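Long-range contact in alpha-L-arabinofuranosidase B (Aspergillus kawachii, PDB 6SXT), which releases terminal non-reducing alpha-L-arabinofuranosyl residues from arabinoxylan, L-arabinan and arabinogalactan by hydrolysis, helping to break down plant hemicellulose: residues P326-G331 with W374-G379. Numbering follows the deposited sequence. Where two conformers were deposited one is given.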
loop_
_atom_site.group_PDB
_atom_site.type_symbol
_atom_site.label_atom_id
_atom_site.label_comp_id
_atom_site.label_asym_id
_atom_site.label_seq_id
_atom_site.Cartn_x
_atom_site.Cartn_y
_atom_site.Cartn_z
ATOM N N PRO A 326 -20.305 11.723 -6.633
ATOM C CA PRO A 326 -21.315 11.228 -7.555
ATOM C C PRO A 326 -21.062 9.843 -8.157
ATOM O O PRO A 326 -21.982 9.044 -8.365
ATOM C CB PRO A 326 -21.314 12.291 -8.654
ATOM C CG PRO A 326 -20.113 13.129 -8.461
ATOM C CD PRO A 326 -19.757 13.019 -6.993
ATOM N N SER A 327 -19.849 9.523 -8.449
ATOM C CA SER A 327 -19.652 8.129 -9.009
ATOM C C SER A 327 -20.529 7.749 -10.243
ATOM O O SER A 327 -21.105 8.626 -10.954
ATOM C CB SER A 327 -19.823 7.079 -7.943
ATOM O OG SER A 327 -19.191 5.862 -8.317
ATOM N N PHE A 328 -20.550 6.466 -10.573
ATOM C CA PHE A 328 -20.911 5.909 -11.898
ATOM C C PHE A 328 -21.627 4.584 -11.732
ATOM O O PHE A 328 -21.576 4.004 -10.654
ATOM C CB PHE A 328 -19.660 5.648 -12.754
ATOM C CG PHE A 328 -18.796 6.864 -12.969
ATOM C CD1 PHE A 328 -19.090 7.800 -13.956
ATOM C CD2 PHE A 328 -17.687 7.104 -12.161
ATOM C CE1 PHE A 328 -18.261 8.885 -14.167
ATOM C CE2 PHE A 328 -16.934 8.251 -12.302
ATOM C CZ PHE A 328 -17.201 9.137 -13.327
ATOM N N THR A 329 -22.225 4.085 -12.817
ATOM C CA THR A 329 -22.802 2.722 -12.923
ATOM C C THR A 329 -22.195 2.048 -14.154
ATOM O O THR A 329 -22.040 2.737 -15.165
ATOM C CB THR A 329 -24.331 2.754 -13.072
ATOM O OG1 THR A 329 -24.880 3.748 -12.206
ATOM C CG2 THR A 329 -24.963 1.416 -12.769
ATOM N N SER A 330 -21.907 0.782 -14.073
ATOM C CA SER A 330 -21.325 0.037 -15.202
ATOM C C SER A 330 -22.260 0.103 -16.418
ATOM O O SER A 330 -23.496 -0.101 -16.254
ATOM C CB SER A 330 -21.080 -1.354 -14.829
ATOM O OG SER A 330 -20.319 -1.984 -15.858
ATOM N N GLY A 331 -21.708 0.494 -17.547
ATOM C CA GLY A 331 -22.477 0.611 -18.812
ATOM C C GLY A 331 -22.928 2.027 -19.102
ATOM O O GLY A 331 -23.359 2.274 -20.248
ATOM N N TRP A 374 -17.019 8.168 -23.024
ATOM C CA TRP A 374 -16.365 7.069 -22.274
ATOM C C TRP A 374 -17.422 6.154 -21.683
ATOM O O TRP A 374 -18.340 6.637 -20.992
ATOM C CB TRP A 374 -15.469 7.680 -21.188
ATOM C CG TRP A 374 -14.426 8.603 -21.738
ATOM C CD1 TRP A 374 -14.506 9.957 -21.873
ATOM C CD2 TRP A 374 -13.224 8.208 -22.395
ATOM N NE1 TRP A 374 -13.380 10.440 -22.462
ATOM C CE2 TRP A 374 -12.585 9.388 -22.815
ATOM C CE3 TRP A 374 -12.600 6.975 -22.609
ATOM C CZ2 TRP A 374 -11.341 9.377 -23.437
ATOM C CZ3 TRP A 374 -11.389 6.962 -23.246
ATOM C CH2 TRP A 374 -10.772 8.152 -23.656
ATOM N N THR A 375 -17.345 4.876 -21.961
ATOM C CA THR A 375 -18.187 3.847 -21.352
ATOM C C THR A 375 -17.537 3.478 -20.007
ATOM O O THR A 375 -16.397 3.044 -19.984
ATOM C CB THR A 375 -18.343 2.623 -22.234
ATOM O OG1 THR A 375 -18.779 3.076 -23.542
ATOM C CG2 THR A 375 -19.334 1.659 -21.617
ATOM N N VAL A 376 -18.310 3.630 -18.960
ATOM C CA VAL A 376 -17.791 3.310 -17.596
ATOM C C VAL A 376 -18.060 1.841 -17.356
ATOM O O VAL A 376 -19.190 1.349 -17.602
ATOM C CB VAL A 376 -18.436 4.217 -16.536
ATOM C CG1 VAL A 376 -17.721 3.993 -15.190
ATOM C CG2 VAL A 376 -18.323 5.670 -16.909
ATOM N N VAL A 377 -17.050 1.096 -16.946
ATOM C CA VAL A 377 -17.232 -0.328 -16.664
ATOM C C VAL A 377 -16.681 -0.628 -15.263
ATOM O O VAL A 377 -15.840 0.123 -14.744
ATOM C CB VAL A 377 -16.582 -1.207 -17.714
ATOM C CG1 VAL A 377 -17.017 -0.804 -19.138
ATOM C CG2 VAL A 377 -15.115 -1.237 -17.638
ATOM N N THR A 378 -17.106 -1.742 -14.740
ATOM C CA THR A 378 -16.560 -2.244 -13.460
ATOM C C THR A 378 -15.041 -2.215 -13.541
ATOM O O THR A 378 -14.402 -2.698 -14.506
ATOM C CB THR A 378 -17.100 -3.633 -13.138
ATOM O OG1 THR A 378 -18.510 -3.505 -13.190
ATOM C CG2 THR A 378 -16.635 -4.101 -11.771
ATOM N N GLY A 379 -14.414 -1.713 -12.456
ATOM C CA GLY A 379 -12.957 -1.598 -12.424
ATOM C C GLY A 379 -12.282 -2.912 -12.709
ATOM O O GLY A 379 -12.610 -3.970 -12.091
#
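With CG1 anti to its backbone N (chi1 -172°) and CG2 beside that N, V376 presents both methyls to F328, whose own CG stands anti to its carbonyl carbon (chi1 -57°). CG1 settles against F328 CB at 3.5 Å, while CG2 comes obliquely to the ring, 3.7 Å from F328 CD1, and the two side chains cross at about a right angle. F388 meets the F328 ring edge to face, and I477 and P424 also touch this side chain; F386 and F388 also touch V376.

Three residues on, the contact turns polar: G331 N donates to V376 O over 2.7 Å in an almost straight bond, 171° at the hydrogen. The same oxygen takes a CA-H...O contact from S330 CA at 3.5 Å, so two neighbouring residues of the loop grip one carbonyl. At positive phi G331 holds a backbone shape in which a CB would collide with the preceding carbonyl oxygen. S330 OG accepts a weak bond from T378 N, 3.4 Å long, at the exposed margin.

The principle illustrated is that a chain can be fastened to a strand before pairing with it: E332 continues the backbone bonding to V376, and strand 333-338 then runs antiparallel beside 374-378. Here, away from the sugar-binding sites and with F328 tucked among the strands, the connection from the catalytic domain enters the C-terminal arabinose-binding domain, a beta-trefoil.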